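Local coordinates for PmoD (Methylocystis sp. ATCC 49242, PDB 6CPD), which binds copper as a periplasmic cupredoxin-like protein of a methane-oxidizing bacterium, probably serving copper handling linked to methane oxidation, at residues Val8-His16 / Ile45-Leu55; Phe99-Val109 / Thr120-Gly128. All coordinates share one frame; numbering follows the deposited sequence.

Contact 1 of 2, residues Val8-His16 / Ile45-Leu55; sequences VMFGYDMIH and IENPAFRDLPL. With CU1 (copper (I) ion), chain D.
Ile45 pairs with Ile15 as an antiparallel non-hydrogen-bonded pair, their CG1 atoms 4.2 Å apart. Glu46 N donates to Met14 O at 3.1 Å, while the extended Glu46 side chain crosses Met14 at a slant, Glu46 OE1 lying 3.4 Å from Met14 CB. A water joins this OE1 to Met14 N and Tyr12 O; a second donates to Met14 O and accepts from Asn47 N, so Met14 O is gripped twice. Asn47 swings CG anti to its backbone N (chi1 -175°), which brings ND2 to Asp13 OD1 at 2.7 Å from above the carboxylate plane, while Asn47 OD1 accepts from Ala49 N in an Asx turn. This turn opens the 3-10 segment 48-52, whose Phe50 puts CZ 3.5 Å from Asp13 CB and its ring edge against Phe10 CD1. With an alanine at Asp13, Asn47 ND2 would probably lose its acceptor and the Phe50 ring part of its packing, leaving the amide held through OD1. Leu55 CD1 meets Ile15 CD1 tip to tip at 3.9 Å. The loop thus links strands 37-45 and 55-61 beside the 7-10/13-20 hairpin, whose Met9 SD binds copper(I), with Phe10, Phe50 and Leu55 resting on Leu111 of strand 103-112.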
loop_
_atom_site.group_PDB
_atom_site.type_symbol
_atom_site.label_atom_id
_atom_site.label_comp_id
_atom_site.label_asym_id
_atom_site.label_seq_id
_atom_site.Cartn_x
_atom_site.Cartn_y
_atom_site.Cartn_z
ATOM N N VAL B 8 0.039 -5.206 4.019
ATOM C CA VAL B 8 -0.037 -5.465 5.453
ATOM C C VAL B 8 1.369 -5.937 5.873
ATOM O O VAL B 8 2.064 -6.550 5.078
ATOM C CB VAL B 8 -1.129 -6.494 5.786
ATOM C CG1 VAL B 8 -0.824 -7.828 5.146
ATOM C CG2 VAL B 8 -1.288 -6.627 7.271
ATOM N N MET B 9 1.829 -5.561 7.066
ATOM C CA MET B 9 3.230 -5.760 7.416
ATOM C C MET B 9 3.526 -6.674 8.602
ATOM O O MET B 9 2.870 -6.575 9.635
ATOM C CB MET B 9 3.858 -4.393 7.687
ATOM C CG MET B 9 3.637 -3.416 6.533
ATOM S SD MET B 9 4.464 -1.886 6.871
ATOM C CE MET B 9 3.369 -1.176 8.105
ATOM N N PHE B 10 4.549 -7.518 8.458
ATOM C CA PHE B 10 5.139 -8.212 9.589
ATOM C C PHE B 10 6.610 -7.865 9.660
ATOM O O PHE B 10 7.439 -8.596 9.122
ATOM C CB PHE B 10 4.983 -9.729 9.471
ATOM C CG PHE B 10 3.565 -10.200 9.543
ATOM C CD1 PHE B 10 2.772 -10.207 8.405
ATOM C CD2 PHE B 10 3.015 -10.610 10.748
ATOM C CE1 PHE B 10 1.447 -10.636 8.465
ATOM C CE2 PHE B 10 1.694 -11.045 10.818
ATOM C CZ PHE B 10 0.913 -11.061 9.677
ATOM N N GLY B 11 6.952 -6.769 10.324
ATOM C CA GLY B 11 8.339 -6.345 10.358
ATOM C C GLY B 11 8.756 -5.943 8.952
ATOM O O GLY B 11 8.139 -5.078 8.344
ATOM N N TYR B 12 9.788 -6.582 8.412
ATOM C CA TYR B 12 10.198 -6.277 7.045
ATOM C C TYR B 12 9.410 -7.087 6.038
ATOM O O TYR B 12 9.474 -6.824 4.837
ATOM C CB TYR B 12 11.686 -6.563 6.844
ATOM C CG TYR B 12 12.595 -5.710 7.680
ATOM C CD1 TYR B 12 12.478 -4.320 7.678
ATOM C CD2 TYR B 12 13.557 -6.294 8.490
ATOM C CE1 TYR B 12 13.328 -3.536 8.454
ATOM C CE2 TYR B 12 14.395 -5.531 9.264
ATOM C CZ TYR B 12 14.285 -4.157 9.244
ATOM O OH TYR B 12 15.136 -3.421 10.025
ATOM N N ASP B 13 8.723 -8.121 6.510
ATOM C CA ASP B 13 8.032 -8.998 5.574
ATOM C C ASP B 13 6.636 -8.444 5.302
ATOM O O ASP B 13 5.843 -8.287 6.231
ATOM C CB ASP B 13 7.968 -10.412 6.141
ATOM C CG ASP B 13 9.346 -10.942 6.520
ATOM O OD1 ASP B 13 10.211 -11.100 5.632
ATOM O OD2 ASP B 13 9.554 -11.217 7.725
ATOM N N MET B 14 6.295 -8.268 4.028
ATOM C CA MET B 14 5.033 -7.617 3.667
ATOM C C MET B 14 4.183 -8.598 2.899
ATOM O O MET B 14 4.690 -9.575 2.327
ATOM C CB MET B 14 5.249 -6.353 2.805
ATOM C CG MET B 14 6.325 -5.389 3.298
ATOM S SD MET B 14 6.242 -5.137 5.088
ATOM C CE MET B 14 7.348 -3.730 5.287
ATOM N N ILE B 15 2.879 -8.364 2.943
ATOM C CA ILE B 15 1.948 -9.042 2.056
ATOM C C ILE B 15 1.283 -7.958 1.218
ATOM O O ILE B 15 0.680 -7.046 1.750
ATOM C CB ILE B 15 0.914 -9.851 2.830
ATOM C CG1 ILE B 15 1.627 -10.903 3.693
ATOM C CG2 ILE B 15 -0.102 -10.518 1.869
ATOM C CD1 ILE B 15 0.671 -11.685 4.586
ATOM N N HIS B 16 1.459 -8.020 -0.092
ATOM C CA HIS B 16 0.881 -7.000 -0.949
ATOM C C HIS B 16 -0.586 -7.327 -1.169
ATOM O O HIS B 16 -0.965 -8.492 -1.328
ATOM C CB HIS B 16 1.620 -6.926 -2.288
ATOM C CG HIS B 16 1.111 -5.858 -3.199
ATOM N ND1 HIS B 16 0.298 -6.127 -4.281
ATOM C CD2 HIS B 16 1.287 -4.514 -3.185
ATOM C CE1 HIS B 16 0.004 -4.997 -4.900
ATOM N NE2 HIS B 16 0.595 -4.005 -4.257
ATOM N N ILE B 45 2.095 -12.792 -0.974
ATOM C CA ILE B 45 3.054 -12.859 0.112
ATOM C C ILE B 45 4.480 -12.653 -0.393
ATOM O O ILE B 45 4.957 -13.437 -1.215
ATOM C CB ILE B 45 2.947 -14.213 0.825
ATOM C CG1 ILE B 45 1.518 -14.403 1.365
ATOM C CG2 ILE B 45 3.975 -14.301 1.915
ATOM C CD1 ILE B 45 1.211 -15.837 1.784
ATOM N N GLU B 46 5.162 -11.597 0.064
ATOM C CA GLU B 46 6.475 -11.270 -0.491
ATOM C C GLU B 46 7.584 -12.246 -0.092
ATOM O O GLU B 46 8.460 -12.534 -0.896
ATOM C CB GLU B 46 6.905 -9.847 -0.091
ATOM C CG GLU B 46 6.142 -8.738 -0.818
ATOM C CD GLU B 46 6.710 -7.341 -0.551
ATOM O OE1 GLU B 46 7.547 -7.181 0.369
ATOM O OE2 GLU B 46 6.333 -6.407 -1.286
ATOM N N ASN B 47 7.593 -12.687 1.163
ATOM C CA ASN B 47 8.634 -13.586 1.667
ATOM C C ASN B 47 8.269 -15.054 1.396
ATOM O O ASN B 47 7.281 -15.555 1.924
ATOM C CB ASN B 47 8.835 -13.351 3.169
ATOM C CG ASN B 47 9.992 -14.154 3.757
ATOM O OD1 ASN B 47 10.383 -15.205 3.241
ATOM N ND2 ASN B 47 10.510 -13.680 4.881
ATOM N N PRO B 48 9.058 -15.745 0.569
ATOM C CA PRO B 48 8.822 -17.163 0.246
ATOM C C PRO B 48 8.719 -18.085 1.472
ATOM O O PRO B 48 8.004 -19.081 1.410
ATOM C CB PRO B 48 10.038 -17.537 -0.598
ATOM C CG PRO B 48 10.508 -16.246 -1.179
ATOM C CD PRO B 48 10.243 -15.215 -0.125
ATOM N N ALA B 49 9.451 -17.785 2.545
ATOM C CA ALA B 49 9.409 -18.608 3.755
ATOM C C ALA B 49 8.014 -18.637 4.387
ATOM O O ALA B 49 7.667 -19.596 5.070
ATOM C CB ALA B 49 10.430 -18.117 4.769
ATOM N N PHE B 50 7.219 -17.598 4.145
ATOM C CA PHE B 50 5.868 -17.509 4.694
ATOM C C PHE B 50 4.923 -18.495 4.023
ATOM O O PHE B 50 3.804 -18.703 4.492
ATOM C CB PHE B 50 5.294 -16.092 4.547
ATOM C CG PHE B 50 5.780 -15.115 5.586
ATOM C CD1 PHE B 50 6.987 -15.306 6.233
ATOM C CD2 PHE B 50 5.011 -14.015 5.923
ATOM C CE1 PHE B 50 7.430 -14.413 7.191
ATOM C CE2 PHE B 50 5.447 -13.116 6.878
ATOM C CZ PHE B 50 6.652 -13.323 7.523
ATOM N N ARG B 51 5.353 -19.101 2.917
ATOM C CA ARG B 51 4.478 -20.035 2.218
ATOM C C ARG B 51 4.271 -21.326 3.010
ATOM O O ARG B 51 3.366 -22.104 2.715
ATOM C CB ARG B 51 5.029 -20.366 0.828
ATOM C CG ARG B 51 4.992 -19.213 -0.158
ATOM C CD ARG B 51 5.612 -19.635 -1.486
ATOM N NE ARG B 51 5.817 -18.511 -2.396
ATOM C CZ ARG B 51 6.547 -18.576 -3.505
ATOM N NH1 ARG B 51 7.143 -19.713 -3.841
ATOM N NH2 ARG B 51 6.684 -17.508 -4.278
ATOM N N ASP B 52 5.126 -21.561 3.995
ATOM C CA ASP B 52 5.044 -22.779 4.788
ATOM C C ASP B 52 4.412 -22.451 6.146
ATOM O O ASP B 52 4.400 -23.286 7.047
ATOM C CB ASP B 52 6.438 -23.397 4.950
ATOM C CG ASP B 52 6.401 -24.900 5.185
ATOM O OD1 ASP B 52 5.455 -25.398 5.827
ATOM O OD2 ASP B 52 7.331 -25.591 4.712
ATOM N N LEU B 53 3.931 -21.215 6.297
ATOM C CA LEU B 53 3.359 -20.748 7.565
ATOM C C LEU B 53 1.842 -20.627 7.507
ATOM O O LEU B 53 1.301 -20.022 6.579
ATOM C CB LEU B 53 3.935 -19.395 7.972
ATOM C CG LEU B 53 5.416 -19.312 8.325
ATOM C CD1 LEU B 53 5.711 -17.910 8.847
ATOM C CD2 LEU B 53 5.759 -20.360 9.357
ATOM N N PRO B 54 1.159 -21.188 8.514
ATOM C CA PRO B 54 -0.291 -21.041 8.620
ATOM C C PRO B 54 -0.676 -19.569 8.657
ATOM O O PRO B 54 -0.092 -18.789 9.413
ATOM C CB PRO B 54 -0.629 -21.754 9.937
ATOM C CG PRO B 54 0.486 -22.745 10.132
ATOM C CD PRO B 54 1.708 -22.044 9.583
ATOM N N LEU B 55 -1.627 -19.200 7.811
ATOM C CA LEU B 55 -2.080 -17.826 7.723
ATOM C C LEU B 55 -3.608 -17.783 7.811
ATOM O O LEU B 55 -4.321 -18.429 7.040
ATOM C CB LEU B 55 -1.563 -17.201 6.427
ATOM C CG LEU B 55 -1.815 -15.738 6.074
ATOM C CD1 LEU B 55 -0.775 -15.307 5.048
ATOM C CD2 LEU B 55 -3.213 -15.531 5.512
HETATM CU CU CU1 D . 4.518 -0.742 4.899
HETATM O O HOH W 1 8.704 -8.337 2.196
HETATM O O HOH W 2 5.936 -11.695 3.514
#

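Contact 2 of 2, residues Phe99-Val109 / Thr120-Gly128; sequences FANNGHYIGLV and TAQFKFMVG
Tyr105 and Phe125 are directly paired across the strands, a hydrogen-bonded pair in the antiparallel beta hairpin of strands 103-112 and 118-127, part of one sheet of the cupredoxin-like beta sandwich. Eight backbone hydrogen bonds join the segments from Gly103-Val127 to Val109-Ala121. Tyr105 can be followed outward. Its CB sits over one face of the Phe125 ring, 3.8 Å from the centroid, in a CH-pi contact, with Phe125 CZ its nearest atom. From CG onward the tyrosine ring slides past that phenylalanine: the planes lie 20° apart, but the rings barely overlap. CD1 and CE1 both rest against Val127 CG2, at 3.8 Å for CE1, and Phe99 CE1 lies over the centre of one ring face. At the tip, OH donates to Asn101 O at 2.8 Å, tying the tyrosine to the turn before its own strand. Phe99, also touching Val127 CG2 with one face, stands perpendicular to Phe125 and completes an aromatic cluster. Phe125 takes the crowded position between backbone N and carbonyl carbon (chi1 62°), which folds its ring back across the neighbouring strand. Phe123 does the same over Gly107, where any side chain would run into the ring. On the other sheet face, His104 lies beside Met126, Ile106 CG2 meets Gln122 CB, and Leu108 CD2 meets Gln122 CG at 3.6 Å. Gly107 CA sits over one face of the Phe123 ring, 3.7 Å from its centroid, while Val109 CG2 touches the ring edge at Phe123 CE2, 3.8 Å away.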
loop_
_atom_site.group_PDB
_atom_site.type_symbol
_atom_site.label_atom_id
_atom_site.label_comp_id
_atom_site.label_asym_id
_atom_site.label_seq_id
_atom_site.Cartn_x
_atom_site.Cartn_y
_atom_site.Cartn_z
ATOM N N PHE B 99 -19.673 -6.700 0.197
ATOM C CA PHE B 99 -19.837 -5.733 1.267
ATOM C C PHE B 99 -21.146 -5.006 1.034
ATOM O O PHE B 99 -21.235 -4.153 0.156
ATOM C CB PHE B 99 -18.671 -4.745 1.324
ATOM C CG PHE B 99 -17.383 -5.350 1.819
ATOM C CD1 PHE B 99 -17.050 -5.287 3.164
ATOM C CD2 PHE B 99 -16.499 -5.971 0.939
ATOM C CE1 PHE B 99 -15.866 -5.838 3.629
ATOM C CE2 PHE B 99 -15.311 -6.535 1.402
ATOM C CZ PHE B 99 -14.998 -6.463 2.757
ATOM N N ALA B 100 -22.159 -5.348 1.821
ATOM C CA ALA B 100 -23.483 -4.747 1.657
ATOM C C ALA B 100 -23.551 -3.364 2.305
ATOM O O ALA B 100 -24.434 -2.571 1.984
ATOM C CB ALA B 100 -24.554 -5.654 2.241
ATOM N N ASN B 101 -22.611 -3.082 3.209
ATOM C CA ASN B 101 -22.658 -1.858 4.004
ATOM C C ASN B 101 -21.406 -1.004 3.948
ATOM O O ASN B 101 -20.293 -1.506 4.061
ATOM C CB ASN B 101 -22.938 -2.214 5.459
ATOM C CG ASN B 101 -24.173 -3.068 5.611
ATOM O OD1 ASN B 101 -24.080 -4.281 5.781
ATOM N ND2 ASN B 101 -25.335 -2.446 5.532
ATOM N N ASN B 102 -21.590 0.298 3.795
ATOM C CA ASN B 102 -20.485 1.221 3.967
ATOM C C ASN B 102 -19.970 1.192 5.422
ATOM O O ASN B 102 -20.716 0.844 6.339
ATOM C CB ASN B 102 -20.916 2.625 3.567
ATOM C CG ASN B 102 -22.027 3.164 4.450
ATOM O OD1 ASN B 102 -23.161 2.674 4.413
ATOM N ND2 ASN B 102 -21.711 4.188 5.230
ATOM N N GLY B 103 -18.703 1.544 5.629
ATOM C CA GLY B 103 -18.164 1.653 6.973
ATOM C C GLY B 103 -16.680 1.339 7.051
ATOM O O GLY B 103 -16.031 1.139 6.020
ATOM N N HIS B 104 -16.144 1.326 8.273
ATOM C CA HIS B 104 -14.740 0.995 8.499
ATOM C C HIS B 104 -14.601 -0.469 8.831
ATOM O O HIS B 104 -15.392 -1.008 9.619
ATOM C CB HIS B 104 -14.134 1.799 9.657
ATOM C CG HIS B 104 -14.050 3.269 9.409
ATOM N ND1 HIS B 104 -15.021 4.153 9.829
ATOM C CD2 HIS B 104 -13.094 4.013 8.807
ATOM C CE1 HIS B 104 -14.665 5.379 9.492
ATOM N NE2 HIS B 104 -13.503 5.321 8.864
ATOM N N TYR B 105 -13.572 -1.090 8.259
ATOM C CA TYR B 105 -13.325 -2.504 8.451
ATOM C C TYR B 105 -11.863 -2.720 8.792
ATOM O O TYR B 105 -11.015 -1.853 8.544
ATOM C CB TYR B 105 -13.700 -3.316 7.197
ATOM C CG TYR B 105 -15.169 -3.261 6.887
ATOM C CD1 TYR B 105 -15.698 -2.215 6.147
ATOM C CD2 TYR B 105 -16.033 -4.236 7.359
ATOM C CE1 TYR B 105 -17.068 -2.153 5.871
ATOM C CE2 TYR B 105 -17.388 -4.183 7.089
ATOM C CZ TYR B 105 -17.900 -3.147 6.343
ATOM O OH TYR B 105 -19.258 -3.109 6.086
ATOM N N ILE B 106 -11.573 -3.875 9.370
ATOM C CA ILE B 106 -10.202 -4.245 9.666
ATOM C C ILE B 106 -9.957 -5.665 9.184
ATOM O O ILE B 106 -10.703 -6.575 9.547
ATOM C CB ILE B 106 -9.892 -4.171 11.178
ATOM C CG1 ILE B 106 -10.286 -2.806 11.759
ATOM C CG2 ILE B 106 -8.415 -4.524 11.423
ATOM C CD1 ILE B 106 -9.936 -2.612 13.213
ATOM N N GLY B 107 -8.922 -5.862 8.375
ATOM C CA GLY B 107 -8.522 -7.208 8.025
ATOM C C GLY B 107 -7.460 -7.633 9.023
ATOM O O GLY B 107 -6.426 -6.976 9.156
ATOM N N LEU B 108 -7.738 -8.704 9.757
ATOM C CA LEU B 108 -6.784 -9.251 10.714
ATOM C C LEU B 108 -6.076 -10.455 10.120
ATOM O O LEU B 108 -6.705 -11.488 9.895
ATOM C CB LEU B 108 -7.479 -9.669 12.005
ATOM C CG LEU B 108 -8.231 -8.567 12.727
ATOM C CD1 LEU B 108 -9.024 -9.138 13.901
ATOM C CD2 LEU B 108 -7.227 -7.546 13.190
ATOM N N VAL B 109 -4.783 -10.328 9.871
ATOM C CA VAL B 109 -4.002 -11.431 9.324
ATOM C C VAL B 109 -3.183 -12.034 10.451
ATOM O O VAL B 109 -2.365 -11.359 11.070
ATOM C CB VAL B 109 -3.055 -10.989 8.194
ATOM C CG1 VAL B 109 -2.272 -12.192 7.668
ATOM C CG2 VAL B 109 -3.832 -10.305 7.065
ATOM N N THR B 120 -0.246 -11.087 14.787
ATOM C CA THR B 120 -1.375 -10.562 14.034
ATOM C C THR B 120 -1.041 -9.188 13.475
ATOM O O THR B 120 -0.475 -8.346 14.168
ATOM C CB THR B 120 -2.661 -10.502 14.896
ATOM O OG1 THR B 120 -3.048 -11.834 15.251
ATOM C CG2 THR B 120 -3.817 -9.862 14.119
ATOM N N ALA B 121 -1.390 -8.966 12.216
ATOM C CA ALA B 121 -1.227 -7.644 11.621
ATOM C C ALA B 121 -2.588 -7.165 11.169
ATOM O O ALA B 121 -3.450 -7.980 10.831
ATOM C CB ALA B 121 -0.252 -7.693 10.466
ATOM N N GLN B 122 -2.789 -5.848 11.174
ATOM C CA GLN B 122 -4.078 -5.257 10.834
ATOM C C GLN B 122 -3.941 -4.436 9.578
ATOM O O GLN B 122 -2.953 -3.712 9.421
ATOM C CB GLN B 122 -4.604 -4.364 11.981
ATOM C CG GLN B 122 -4.598 -5.023 13.355
ATOM C CD GLN B 122 -5.071 -4.095 14.477
ATOM O OE1 GLN B 122 -5.538 -2.981 14.228
ATOM N NE2 GLN B 122 -4.962 -4.564 15.716
ATOM N N PHE B 123 -4.861 -4.608 8.638
ATOM C CA PHE B 123 -4.975 -3.587 7.614
ATOM C C PHE B 123 -6.352 -2.965 7.720
ATOM O O PHE B 123 -7.387 -3.653 7.681
ATOM C CB PHE B 123 -4.675 -4.117 6.221
ATOM C CG PHE B 123 -5.549 -5.230 5.759
ATOM C CD1 PHE B 123 -6.642 -4.975 4.947
ATOM C CD2 PHE B 123 -5.200 -6.553 6.020
ATOM C CE1 PHE B 123 -7.435 -6.019 4.471
ATOM C CE2 PHE B 123 -5.977 -7.610 5.533
ATOM C CZ PHE B 123 -7.097 -7.338 4.757
ATOM N N LYS B 124 -6.345 -1.647 7.861
ATOM C CA LYS B 124 -7.573 -0.910 8.101
ATOM C C LYS B 124 -8.019 -0.340 6.781
ATOM O O LYS B 124 -7.200 0.160 6.012
ATOM C CB LYS B 124 -7.342 0.190 9.129
ATOM C CG LYS B 124 -6.882 -0.341 10.468
ATOM C CD LYS B 124 -6.981 0.716 11.541
ATOM C CE LYS B 124 -6.649 0.150 12.895
ATOM N NZ LYS B 124 -6.953 1.155 13.946
ATOM N N PHE B 125 -9.310 -0.442 6.485
ATOM C CA PHE B 125 -9.790 0.112 5.231
ATOM C C PHE B 125 -11.225 0.564 5.376
ATOM O O PHE B 125 -11.896 0.262 6.361
ATOM C CB PHE B 125 -9.663 -0.904 4.075
ATOM C CG PHE B 125 -10.475 -2.168 4.251
ATOM C CD1 PHE B 125 -9.996 -3.216 5.021
ATOM C CD2 PHE B 125 -11.707 -2.322 3.609
ATOM C CE1 PHE B 125 -10.740 -4.384 5.173
ATOM C CE2 PHE B 125 -12.452 -3.492 3.747
ATOM C CZ PHE B 125 -11.966 -4.523 4.518
ATOM N N MET B 126 -11.708 1.290 4.390
ATOM C CA MET B 126 -13.107 1.631 4.464
ATOM C C MET B 126 -13.820 1.380 3.156
ATOM O O MET B 126 -13.220 1.406 2.075
ATOM C CB MET B 126 -13.268 3.062 4.900
ATOM C CG MET B 126 -12.849 4.093 3.913
ATOM S SD MET B 126 -13.467 5.635 4.598
ATOM C CE MET B 126 -15.159 5.137 4.912
ATOM N N VAL B 127 -15.115 1.117 3.286
ATOM C CA VAL B 127 -15.976 0.870 2.147
ATOM C C VAL B 127 -16.941 2.032 2.068
ATOM O O VAL B 127 -17.570 2.390 3.065
ATOM C CB VAL B 127 -16.725 -0.466 2.287
ATOM C CG1 VAL B 127 -17.705 -0.658 1.144
ATOM C CG2 VAL B 127 -15.725 -1.626 2.384
ATOM N N GLY B 128 -17.035 2.642 0.894
ATOM C CA GLY B 128 -17.974 3.727 0.679
ATOM C C GLY B 128 -17.398 5.073 1.066
ATOM O O GLY B 128 -18.094 6.092 0.983
#

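Contacts 1 and 2 lie on opposite sides of the chain's centre, their own centres 19 Å apart, yet they meet where the 8-16 hairpin packs on the 103-112/118-127 hairpin. Val8 CG2 comes to 3.5 Å from Ala121 CB, and Phe10 CZ reaches the same CB at 3.6 Å, so the two sheets meet here, among other places. Contact 1 carries the copper(I) site: Met9 SD binds the ion at 2.3 Å, with Met7 and with Met7 and Met9 of the second subunit. Contact 2 holds no copper ligand; its Phe123 side chain lies about 10 Å from the ion, touching Val8 of its own chain and Met5 of the second subunit.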